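PDB 5TF3: putative membrane protein from Yersinia pestis CO92, which is of unknown function but belongs to the DUF1198 family and folds as a compact, single-chain, all-helical domain. Local coordinates for residues 22-27 against 56-61; 29-34 against 98-103; 62-67 against 104-109; 87-92 against 112-117. One frame throughout, in Å; residues are numbered along the deposited sequence.

Interaction 1 of 4, residues 22-27 against 56-61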
# COMPACT_ATOMS: atom_id res chain seq x y z
N ILE A 22 -2.01 7.96 11.56
CA ILE A 22 -3.40 7.52 11.45
C ILE A 22 -3.65 6.80 10.13
O ILE A 22 -4.47 5.87 10.06
CB ILE A 22 -4.36 8.72 11.63
CG1 ILE A 22 -5.82 8.25 11.64
CG2 ILE A 22 -4.19 9.72 10.52
CD1 ILE A 22 -6.19 7.45 12.86
N TYR A 23 -2.95 7.18 9.07
CA TYR A 23 -3.18 6.50 7.81
C TYR A 23 -2.69 5.06 7.83
O TYR A 23 -3.21 4.24 7.07
CB TYR A 23 -2.53 7.28 6.67
CG TYR A 23 -3.23 8.60 6.41
CD1 TYR A 23 -4.34 8.65 5.60
CD2 TYR A 23 -2.78 9.77 7.00
CE1 TYR A 23 -5.00 9.85 5.37
CE2 TYR A 23 -3.43 10.99 6.78
CZ TYR A 23 -4.54 11.01 5.96
OH TYR A 23 -5.20 12.19 5.72
N ILE A 24 -1.73 4.73 8.68
CA ILE A 24 -1.27 3.35 8.80
C ILE A 24 -2.14 2.57 9.77
O ILE A 24 -2.53 1.43 9.49
CB ILE A 24 0.21 3.33 9.23
CG1 ILE A 24 1.03 4.27 8.37
CG2 ILE A 24 0.77 1.93 9.15
CD1 ILE A 24 0.93 3.98 6.94
N GLU A 25 -2.45 3.18 10.91
CA GLU A 25 -3.32 2.56 11.91
C GLU A 25 -4.68 2.20 11.32
O GLU A 25 -5.22 1.13 11.63
CB GLU A 25 -3.46 3.50 13.12
CG GLU A 25 -2.11 3.78 13.80
CD GLU A 25 -2.10 5.01 14.74
OE1 GLU A 25 -2.99 5.89 14.64
OE2 GLU A 25 -1.16 5.10 15.58
N SER A 26 -5.24 3.06 10.47
CA SER A 26 -6.54 2.75 9.88
C SER A 26 -6.47 1.49 9.02
O SER A 26 -7.39 0.66 9.05
CB SER A 26 -7.05 3.93 9.06
OG SER A 26 -7.36 5.00 9.93
N MSE A 27 -5.40 1.33 8.26
CA MSE A 27 -5.22 0.13 7.45
C MSE A 27 -5.06 -1.12 8.31
O MSE A 27 -5.60 -2.18 7.99
CB MSE A 27 -4.01 0.30 6.53
CG MSE A 27 -3.69 -0.94 5.72
SE MSE A 27 -2.06 -0.64 4.74
CE MSE A 27 -0.86 -0.62 6.28
N TYR A 56 3.08 0.11 -0.95
CA TYR A 56 2.07 -0.23 -1.95
C TYR A 56 0.79 -0.76 -1.32
O TYR A 56 -0.28 -0.62 -1.91
CB TYR A 56 2.65 -1.25 -2.94
CG TYR A 56 3.70 -0.65 -3.84
CD1 TYR A 56 3.34 0.16 -4.92
CD2 TYR A 56 5.05 -0.88 -3.62
CE1 TYR A 56 4.31 0.71 -5.75
CE2 TYR A 56 6.01 -0.35 -4.44
CZ TYR A 56 5.64 0.45 -5.51
OH TYR A 56 6.62 0.98 -6.31
N LEU A 57 0.87 -1.40 -0.14
CA LEU A 57 -0.35 -1.82 0.55
C LEU A 57 -1.12 -0.61 1.07
O LEU A 57 -2.36 -0.60 1.04
CB LEU A 57 -0.03 -2.76 1.71
CG LEU A 57 0.26 -4.22 1.38
CD1 LEU A 57 0.54 -4.96 2.66
CD2 LEU A 57 -0.91 -4.84 0.66
N VAL A 58 -0.40 0.38 1.60
CA VAL A 58 -1.01 1.65 1.98
C VAL A 58 -1.76 2.26 0.80
O VAL A 58 -2.92 2.67 0.91
CB VAL A 58 0.06 2.60 2.53
CG1 VAL A 58 -0.51 3.98 2.82
CG2 VAL A 58 0.67 2.01 3.81
N PHE A 59 -1.09 2.33 -0.36
CA PHE A 59 -1.74 2.85 -1.56
C PHE A 59 -3.01 2.06 -1.91
O PHE A 59 -4.07 2.65 -2.10
CB PHE A 59 -0.74 2.80 -2.73
CG PHE A 59 -1.32 3.16 -4.07
CD1 PHE A 59 -1.89 2.19 -4.89
CD2 PHE A 59 -1.27 4.47 -4.52
CE1 PHE A 59 -2.44 2.52 -6.12
CE2 PHE A 59 -1.80 4.82 -5.76
CZ PHE A 59 -2.39 3.83 -6.56
N ILE A 60 -2.90 0.73 -1.99
CA ILE A 60 -4.07 -0.08 -2.35
C ILE A 60 -5.20 0.12 -1.36
O ILE A 60 -6.37 0.27 -1.75
CB ILE A 60 -3.67 -1.56 -2.46
CG1 ILE A 60 -2.82 -1.80 -3.72
CG2 ILE A 60 -4.94 -2.45 -2.42
CD1 ILE A 60 -2.19 -3.19 -3.80
N TYR A 61 -4.88 0.15 -0.07
CA TYR A 61 -5.93 0.32 0.94
C TYR A 61 -6.66 1.64 0.76
O TYR A 61 -7.89 1.68 0.73
CB TYR A 61 -5.34 0.23 2.36
CG TYR A 61 -6.37 0.53 3.44
CD1 TYR A 61 -7.33 -0.42 3.81
CD2 TYR A 61 -6.43 1.79 4.05
CE1 TYR A 61 -8.29 -0.14 4.77
CE2 TYR A 61 -7.39 2.08 5.02
CZ TYR A 61 -8.32 1.11 5.37
OH TYR A 61 -9.27 1.40 6.32

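Interaction 2 of 4, residues 29-34 against 98-103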
# COMPACT_ATOMS: atom_id res chain seq x y z
N GLN A 29 -6.35 -1.67 11.25
CA GLN A 29 -7.64 -2.02 11.84
C GLN A 29 -8.44 -2.94 10.94
O GLN A 29 -9.20 -3.78 11.43
CB GLN A 29 -8.46 -0.76 12.11
CG GLN A 29 -7.93 0.10 13.22
CD GLN A 29 -8.80 1.34 13.43
OE1 GLN A 29 -8.32 2.47 13.34
NE2 GLN A 29 -10.09 1.12 13.69
N GLU A 30 -8.28 -2.82 9.62
CA GLU A 30 -9.02 -3.61 8.66
C GLU A 30 -8.27 -4.86 8.21
O GLU A 30 -8.71 -5.53 7.28
CB GLU A 30 -9.38 -2.77 7.44
CG GLU A 30 -10.07 -1.46 7.79
CD GLU A 30 -11.29 -1.19 6.93
OE1 GLU A 30 -11.97 -2.16 6.54
OE2 GLU A 30 -11.57 -0.01 6.63
N MSE A 31 -7.14 -5.17 8.83
CA MSE A 31 -6.53 -6.47 8.63
C MSE A 31 -6.98 -7.36 9.78
O MSE A 31 -7.20 -6.88 10.88
CB MSE A 31 -5.01 -6.39 8.59
CG MSE A 31 -4.43 -5.66 7.41
SE MSE A 31 -2.52 -5.67 7.60
CE MSE A 31 -2.03 -4.54 6.09
N GLY A 32 -7.11 -8.66 9.53
CA GLY A 32 -7.40 -9.59 10.60
C GLY A 32 -6.23 -9.71 11.56
O GLY A 32 -5.12 -9.26 11.28
N PRO A 33 -6.47 -10.33 12.72
CA PRO A 33 -5.41 -10.37 13.75
C PRO A 33 -4.15 -11.08 13.29
O PRO A 33 -3.05 -10.54 13.43
CB PRO A 33 -6.08 -11.09 14.93
CG PRO A 33 -7.55 -11.02 14.65
CD PRO A 33 -7.70 -11.00 13.16
N ARG A 34 -4.26 -12.28 12.71
CA ARG A 34 -3.07 -12.98 12.24
C ARG A 34 -2.38 -12.20 11.12
O ARG A 34 -1.15 -12.03 11.13
CB ARG A 34 -3.41 -14.39 11.79
CG ARG A 34 -2.19 -15.14 11.31
CD ARG A 34 -2.38 -16.64 11.31
NE ARG A 34 -3.27 -17.13 10.26
CZ ARG A 34 -4.32 -17.91 10.48
NH1 ARG A 34 -4.63 -18.29 11.72
NH2 ARG A 34 -5.07 -18.32 9.47
N LEU A 98 -4.54 -9.25 -1.43
CA LEU A 98 -5.58 -10.28 -1.33
C LEU A 98 -5.38 -11.16 -0.11
O LEU A 98 -6.34 -11.78 0.37
CB LEU A 98 -5.59 -11.14 -2.59
CG LEU A 98 -6.25 -10.44 -3.78
CD1 LEU A 98 -6.28 -11.31 -5.02
CD2 LEU A 98 -7.65 -9.99 -3.40
N PHE A 99 -4.16 -11.27 0.40
CA PHE A 99 -4.01 -11.98 1.66
C PHE A 99 -4.32 -11.08 2.85
O PHE A 99 -5.17 -11.41 3.69
CB PHE A 99 -2.62 -12.54 1.84
CG PHE A 99 -2.37 -12.96 3.26
CD1 PHE A 99 -3.02 -14.07 3.79
CD2 PHE A 99 -1.56 -12.22 4.09
CE1 PHE A 99 -2.82 -14.47 5.09
CE2 PHE A 99 -1.36 -12.61 5.41
CZ PHE A 99 -1.99 -13.73 5.91
N TYR A 100 -3.61 -9.95 2.96
CA TYR A 100 -3.66 -9.18 4.20
C TYR A 100 -5.07 -8.67 4.49
O TYR A 100 -5.45 -8.54 5.67
CB TYR A 100 -2.67 -8.02 4.15
CG TYR A 100 -1.22 -8.44 4.33
CD1 TYR A 100 -0.80 -9.11 5.47
CD2 TYR A 100 -0.27 -8.15 3.36
CE1 TYR A 100 0.53 -9.50 5.63
CE2 TYR A 100 1.06 -8.51 3.51
CZ TYR A 100 1.45 -9.20 4.64
OH TYR A 100 2.77 -9.56 4.78
N PHE A 101 -5.87 -8.43 3.45
CA PHE A 101 -7.25 -7.99 3.60
C PHE A 101 -8.25 -9.11 3.27
O PHE A 101 -9.39 -8.83 2.87
CB PHE A 101 -7.49 -6.75 2.74
CG PHE A 101 -6.53 -5.63 3.03
CD1 PHE A 101 -6.58 -4.95 4.24
CD2 PHE A 101 -5.54 -5.28 2.11
CE1 PHE A 101 -5.69 -3.92 4.53
CE2 PHE A 101 -4.65 -4.26 2.39
CZ PHE A 101 -4.72 -3.58 3.59
N ALA A 102 -7.86 -10.36 3.50
CA ALA A 102 -8.70 -11.50 3.12
C ALA A 102 -10.08 -11.43 3.78
O ALA A 102 -11.09 -11.77 3.15
CB ALA A 102 -8.00 -12.80 3.48
N GLU A 103 -10.15 -10.99 5.03
CA GLU A 103 -11.42 -10.92 5.74
C GLU A 103 -12.40 -9.93 5.12
O GLU A 103 -13.60 -10.01 5.40
CB GLU A 103 -11.18 -10.55 7.21
CG GLU A 103 -10.40 -11.60 7.98
CD GLU A 103 -10.30 -11.27 9.46
OE1 GLU A 103 -10.52 -10.09 9.82
OE2 GLU A 103 -10.00 -12.19 10.27
O HOH W 1 -8.08 -9.47 6.78

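Interaction 3 of 4, residues 62-67 against 104-109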
# COMPACT_ATOMS: atom_id res chain seq x y z
N HIS A 62 -5.92 2.74 0.64
CA HIS A 62 -6.58 4.04 0.57
C HIS A 62 -7.22 4.31 -0.79
O HIS A 62 -8.10 5.16 -0.87
CB HIS A 62 -5.60 5.15 0.96
CG HIS A 62 -5.29 5.14 2.42
ND1 HIS A 62 -6.20 5.54 3.37
CD2 HIS A 62 -4.22 4.67 3.10
CE1 HIS A 62 -5.68 5.38 4.58
NE2 HIS A 62 -4.48 4.84 4.44
N THR A 63 -6.84 3.57 -1.84
CA THR A 63 -7.49 3.80 -3.13
C THR A 63 -8.52 2.70 -3.42
O THR A 63 -9.71 2.91 -3.18
CB THR A 63 -6.45 3.90 -4.26
OG1 THR A 63 -5.69 2.69 -4.35
CG2 THR A 63 -5.49 5.11 -4.01
N PHE A 64 -8.09 1.54 -3.92
CA PHE A 64 -9.05 0.49 -4.29
C PHE A 64 -10.01 0.16 -3.15
O PHE A 64 -11.22 0.02 -3.36
CB PHE A 64 -8.34 -0.78 -4.73
CG PHE A 64 -9.29 -1.91 -5.08
CD1 PHE A 64 -9.99 -1.90 -6.28
CD2 PHE A 64 -9.48 -2.98 -4.20
CE1 PHE A 64 -10.86 -2.94 -6.60
CE2 PHE A 64 -10.35 -4.03 -4.51
CZ PHE A 64 -11.04 -4.01 -5.71
N ILE A 65 -9.49 -0.00 -1.94
CA ILE A 65 -10.36 -0.52 -0.88
C ILE A 65 -11.31 0.56 -0.36
O ILE A 65 -12.51 0.32 -0.22
CB ILE A 65 -9.51 -1.16 0.23
CG1 ILE A 65 -8.75 -2.36 -0.34
CG2 ILE A 65 -10.40 -1.58 1.41
CD1 ILE A 65 -7.99 -3.23 0.67
N LYS A 66 -10.82 1.78 -0.12
CA LYS A 66 -11.61 2.83 0.53
C LYS A 66 -12.16 3.89 -0.42
O LYS A 66 -13.24 4.43 -0.16
CB LYS A 66 -10.77 3.55 1.60
CG LYS A 66 -10.17 2.61 2.63
CD LYS A 66 -11.22 1.77 3.30
CE LYS A 66 -11.97 2.56 4.37
NZ LYS A 66 -12.99 1.70 5.02
N ASN A 67 -11.45 4.24 -1.51
CA ASN A 67 -11.89 5.37 -2.34
C ASN A 67 -11.12 5.40 -3.65
O ASN A 67 -10.06 6.04 -3.75
CB ASN A 67 -11.70 6.68 -1.57
CG ASN A 67 -12.13 7.90 -2.37
OD1 ASN A 67 -12.68 7.78 -3.47
ND2 ASN A 67 -11.90 9.08 -1.81
N LEU A 104 -11.92 -9.00 4.29
CA LEU A 104 -12.77 -8.06 3.58
C LEU A 104 -13.43 -8.68 2.36
O LEU A 104 -14.34 -8.05 1.79
CB LEU A 104 -11.97 -6.83 3.14
CG LEU A 104 -11.28 -6.09 4.27
CD1 LEU A 104 -10.65 -4.79 3.76
CD2 LEU A 104 -12.30 -5.80 5.33
N ASP A 105 -12.98 -9.85 1.92
CA ASP A 105 -13.60 -10.58 0.82
C ASP A 105 -13.48 -9.79 -0.49
O ASP A 105 -14.46 -9.59 -1.21
CB ASP A 105 -15.07 -10.90 1.13
CG ASP A 105 -15.46 -12.32 0.76
OD1 ASP A 105 -15.07 -12.79 -0.33
OD2 ASP A 105 -16.15 -12.97 1.58
N LEU A 106 -12.27 -9.32 -0.77
CA LEU A 106 -12.05 -8.46 -1.92
C LEU A 106 -12.29 -9.22 -3.23
O LEU A 106 -12.06 -10.42 -3.33
CB LEU A 106 -10.64 -7.89 -1.92
CG LEU A 106 -10.23 -7.01 -0.74
CD1 LEU A 106 -8.78 -6.61 -0.90
CD2 LEU A 106 -11.13 -5.78 -0.63
N ASP A 107 -12.74 -8.49 -4.24
CA ASP A 107 -13.02 -9.08 -5.54
C ASP A 107 -11.73 -9.09 -6.34
O ASP A 107 -11.24 -8.04 -6.77
CB ASP A 107 -14.13 -8.29 -6.22
CG ASP A 107 -14.54 -8.89 -7.54
OD1 ASP A 107 -13.72 -9.58 -8.17
OD2 ASP A 107 -15.70 -8.66 -7.95
N ALA A 108 -11.17 -10.29 -6.56
CA ALA A 108 -9.86 -10.39 -7.20
C ALA A 108 -9.90 -9.91 -8.64
O ALA A 108 -8.89 -9.39 -9.14
CB ALA A 108 -9.36 -11.84 -7.15
N PHE A 109 -11.03 -10.07 -9.33
CA PHE A 109 -11.14 -9.58 -10.70
C PHE A 109 -11.15 -8.06 -10.70
O PHE A 109 -10.39 -7.42 -11.44
CB PHE A 109 -12.40 -10.13 -11.35
CG PHE A 109 -12.62 -9.66 -12.76
CD1 PHE A 109 -12.03 -10.31 -13.82
CD2 PHE A 109 -13.43 -8.57 -13.01
CE1 PHE A 109 -12.24 -9.88 -15.13
CE2 PHE A 109 -13.65 -8.13 -14.31
CZ PHE A 109 -13.05 -8.79 -15.38

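Interaction 4 of 4, residues 87-92 against 112-117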
# COMPACT_ATOMS: atom_id res chain seq x y z
N PRO A 87 5.60 4.70 -9.05
CA PRO A 87 4.14 4.65 -9.03
C PRO A 87 3.57 3.48 -9.82
O PRO A 87 2.35 3.33 -9.88
CB PRO A 87 3.75 5.99 -9.69
CG PRO A 87 4.86 6.25 -10.65
CD PRO A 87 6.12 5.68 -10.03
N ILE A 88 4.41 2.64 -10.43
CA ILE A 88 3.90 1.48 -11.15
C ILE A 88 3.42 0.44 -10.15
O ILE A 88 4.14 0.08 -9.20
CB ILE A 88 4.96 0.91 -12.09
CG1 ILE A 88 5.32 1.92 -13.18
CG2 ILE A 88 4.47 -0.38 -12.74
CD1 ILE A 88 6.38 1.42 -14.13
N LEU A 89 2.20 -0.03 -10.32
CA LEU A 89 1.60 -1.01 -9.42
C LEU A 89 1.68 -2.38 -10.09
O LEU A 89 1.23 -2.56 -11.23
CB LEU A 89 0.15 -0.64 -9.10
CG LEU A 89 -0.55 -1.51 -8.06
CD1 LEU A 89 0.03 -1.27 -6.68
CD2 LEU A 89 -2.06 -1.30 -8.07
N ALA A 90 2.29 -3.34 -9.39
CA ALA A 90 2.60 -4.64 -9.97
C ALA A 90 1.74 -5.73 -9.34
O ALA A 90 1.13 -5.53 -8.29
CB ALA A 90 4.09 -4.97 -9.80
N ALA A 91 1.72 -6.89 -10.00
CA ALA A 91 0.84 -7.98 -9.60
C ALA A 91 1.15 -8.47 -8.19
O ALA A 91 0.26 -8.96 -7.49
CB ALA A 91 0.95 -9.15 -10.57
N GLU A 92 2.41 -8.39 -7.78
CA GLU A 92 2.73 -8.88 -6.45
C GLU A 92 2.15 -7.97 -5.37
O GLU A 92 1.90 -8.43 -4.25
CB GLU A 92 4.24 -9.01 -6.29
CG GLU A 92 5.00 -7.81 -6.79
CD GLU A 92 6.26 -7.59 -5.97
OE1 GLU A 92 7.00 -6.62 -6.26
OE2 GLU A 92 6.49 -8.38 -5.03
N ALA A 112 -7.72 -6.69 -9.97
CA ALA A 112 -6.86 -6.78 -11.14
C ALA A 112 -7.21 -5.72 -12.18
O ALA A 112 -6.31 -5.14 -12.80
CB ALA A 112 -6.97 -8.18 -11.76
N GLN A 113 -8.50 -5.49 -12.41
CA GLN A 113 -8.88 -4.44 -13.36
C GLN A 113 -8.54 -3.06 -12.81
O GLN A 113 -8.21 -2.15 -13.58
CB GLN A 113 -10.37 -4.51 -13.70
CG GLN A 113 -10.80 -5.79 -14.46
CD GLN A 113 -10.34 -5.79 -15.89
OE1 GLN A 113 -9.65 -4.88 -16.32
NE2 GLN A 113 -10.72 -6.82 -16.64
N PHE A 114 -8.59 -2.88 -11.48
CA PHE A 114 -8.16 -1.60 -10.92
C PHE A 114 -6.69 -1.35 -11.23
O PHE A 114 -6.31 -0.25 -11.67
CB PHE A 114 -8.41 -1.58 -9.40
CG PHE A 114 -7.72 -0.43 -8.70
CD1 PHE A 114 -8.31 0.84 -8.68
CD2 PHE A 114 -6.49 -0.61 -8.09
CE1 PHE A 114 -7.66 1.92 -8.04
CE2 PHE A 114 -5.84 0.47 -7.46
CZ PHE A 114 -6.43 1.73 -7.43
N ARG A 115 -5.84 -2.36 -11.03
CA ARG A 115 -4.41 -2.19 -11.31
C ARG A 115 -4.17 -1.92 -12.79
O ARG A 115 -3.38 -1.04 -13.15
CB ARG A 115 -3.62 -3.42 -10.86
CG ARG A 115 -2.20 -3.48 -11.43
CD ARG A 115 -1.26 -4.35 -10.59
NE ARG A 115 -0.89 -5.61 -11.24
CZ ARG A 115 -0.03 -5.72 -12.25
NH1 ARG A 115 0.23 -6.92 -12.77
NH2 ARG A 115 0.56 -4.65 -12.75
N ARG A 116 -4.86 -2.66 -13.66
CA ARG A 116 -4.66 -2.46 -15.09
C ARG A 116 -5.09 -1.06 -15.52
O ARG A 116 -4.36 -0.37 -16.25
CB ARG A 116 -5.41 -3.52 -15.89
CG ARG A 116 -5.00 -3.58 -17.39
CD ARG A 116 -5.78 -4.67 -18.11
NE ARG A 116 -7.19 -4.31 -18.16
CZ ARG A 116 -7.71 -3.48 -19.06
NH1 ARG A 116 -6.95 -2.93 -20.00
NH2 ARG A 116 -9.01 -3.21 -19.01
N HIS A 117 -6.26 -0.62 -15.08
CA HIS A 117 -6.72 0.71 -15.45
C HIS A 117 -5.88 1.80 -14.79
O HIS A 117 -5.66 2.86 -15.38
CB HIS A 117 -8.20 0.88 -15.11
CG HIS A 117 -9.13 0.19 -16.06
ND1 HIS A 117 -9.63 -1.07 -15.82
CD2 HIS A 117 -9.62 0.57 -17.27
CE1 HIS A 117 -10.40 -1.43 -16.84
NE2 HIS A 117 -10.41 -0.46 -17.72

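Interaction 1 of 4, residues 22-27 against 56-61
The aromatic ring of Y61 lies flat against the backbone of M27, a selenomethionine, in a CH-pi contact: M27 CA stands 3.8 Å from the ring centroid and only 10° off the ring normal, so it sits almost above the ring centre. Y61 holds CG anti to its backbone N, which sets the ring against helix 22-29. M27 also has CG anti to N, and the two side chains run alongside in opposing senses, with M27 CB 3.8 Å from Y61 CD2. Beyond CG the selenomethionine runs straight and then bends at chi3 (69°). The bend comes where SE rests on the backbone of helix 48-65, 3.7 Å from L57 O, and the terminal CE then reaches V58 CG2 at 3.9 Å. This is near-orthogonal helix packing within an all-alpha core: the axes of the two short segments cross at 75° and approach to 10.3 Å. One turn back from M27, I24 and V58 meet at about a right angle, tip to branch, with I24 CD1 3.7 Å from V58 CG2. I13 of helix 2-17 touches both of these residues, and W76 of helix 70-82 also packs on V58. At the far end of the tyrosine, Y61 OH passes S26 O at 3.4 Å without bonding to it, its hydrogen bond being made to E30 OE2.

Interaction 2 of 4, residues 29-34 against 98-103
A water-bridged junction joins the start of helix 33-45, with G32 at its N-cap position, to the turn that ends helix 91-100. One water takes three hydrogen bonds here: it accepts from G32 N at 3.0 Å and from E103 N at 3.1 Å, and donates to Y100 O, also at 3.0 Å. Next to it M31, a selenomethionine, enters alongside Y100 and crosses F101 obliquely. Its CG lies anti to the carbonyl carbon and the chain is extended beyond CG, so that CG meets F101 CE1 at 3.6 Å while the terminal CE comes to 4.0 Å from Y100 CB. SE lies 5.2 Å from the Y100 ring centroid and 5.4 Å from that of F101, both obliquely, as a pair of Met-aromatic contacts. E30 O meets the F101 ring at its edge. On the outer side the extended side chain of E103 lays its carboxylate over the glycine, OE1 3.3 Å from G32 CA. The two backbones are thus joined through solvent on the polar side and through the M31 side chain and the two aromatic residues on the apolar side, and the carboxylate beside the first turn of helix 33-45 is probably favoured in its charged form.

Interaction 3 of 4, residues 62-67 against 104-109
D107 OD1 is gripped by two backbone N-H groups, those of F109 and E110. D107 stands at the N-cap of helix 108-122, and its capping bond from F109 N is weak, 3.0 Å long with an N-H...O angle of 126°. The aspartate has CG anti to its backbone N, which turns the carboxylate back over the first turn of the helix, whose amide hydrogens would help to keep it ionised. D107 and the residues before it form the connection from helix 91-100 to helix 108-122, and this connection drapes across the C-terminal end of helix 48-65, which closes in a wider pi-type turn. The contact between them is apolar. I65 crosses both L104 and L106 at about a right angle and uses a different branch for each: CG2, anti to the backbone N, meets L104 CD1 at 4.0 Å, whereas the longer arm through CG1 ends with CD1 3.8 Å from L106 CD1. L106 straddles that arm, its other methyl CD2 lying 4.2 Å from I65 CG1. F101 packs on both I65 and L106. F64 completes the patch with its ring turned obliquely to the connection, CE2 4.3 Å from L106 CD2 and CZ 4.2 Å from D107 O. The same ring meets that of F114 in helix 108-122, the planes inclined at about 55°.

Interaction 4 of 4, residues 87-92 against 112-117
R115 reaches out from helix 108-122 and lays its guanidinium on the strip of backbone that leads into helix 91-100. Its CG is anti to the backbone N and the chain continues nearly extended through chi2, then bends at chi3 (109°, away from the staggered positions). The bend turns the flat group over the peptide joining A90 to A91: A90 C lies 3.2 Å and A91 N 2.9 Å above its plane, both toward the rim of the same face. Because A91 N is itself a donor, it lies against the guanidinium face without bonding to it. The hydrogen bond runs instead from R115 NH2 to L89 O, at 2.7 Å with an N-H...O angle of 136°. It falls on a lone pair in the carbonyl plane, although the oxygen is tilted out of the guanidinium plane. N119 ND2 also donates to L89 O. This is one of two conformers modelled for R115, so the grip may be partial.

The L89 side chain, with CG anti to N, brings CD2 to 3.8 Å from R115 CB and 4.2 Å from F114 CE2, covering the base of the arginine. On the helix itself Q113 is folded back through chi1 and chi2, and R116 grips Q113 OE1 side-on through NE (3.1 Å) and NH2 (3.2 Å); in the conformer described, H117 ND1 bonds to Q113 O. An arginine side chain of helix 108-122 thus donates to a main-chain carbonyl just before the N-terminus of helix 91-100, in an interhelical connection of this all-alpha fold.

Overall arrangement
Helix 48-65 gives its centre to interaction 1 and its C-terminal end to interaction 3. Interaction 1 is the most deeply buried, its centre about 6 Å from that of the chain; the other three centres lie about 12 to 13 Å out. Interaction 2 is centred about 12 Å from the centres of interactions 1 and 3, linked through E30, which bonds to Y61 and K66. The centre of interaction 4 is about 12 Å from that of interaction 3, where F114 packs on T63 and F64, and about 20 Å from that of interaction 2. Along the chain 1 closes before 3 and 4 open, 2 crosses all three, and 3 and 4 cross each other, so early and late helices interlock.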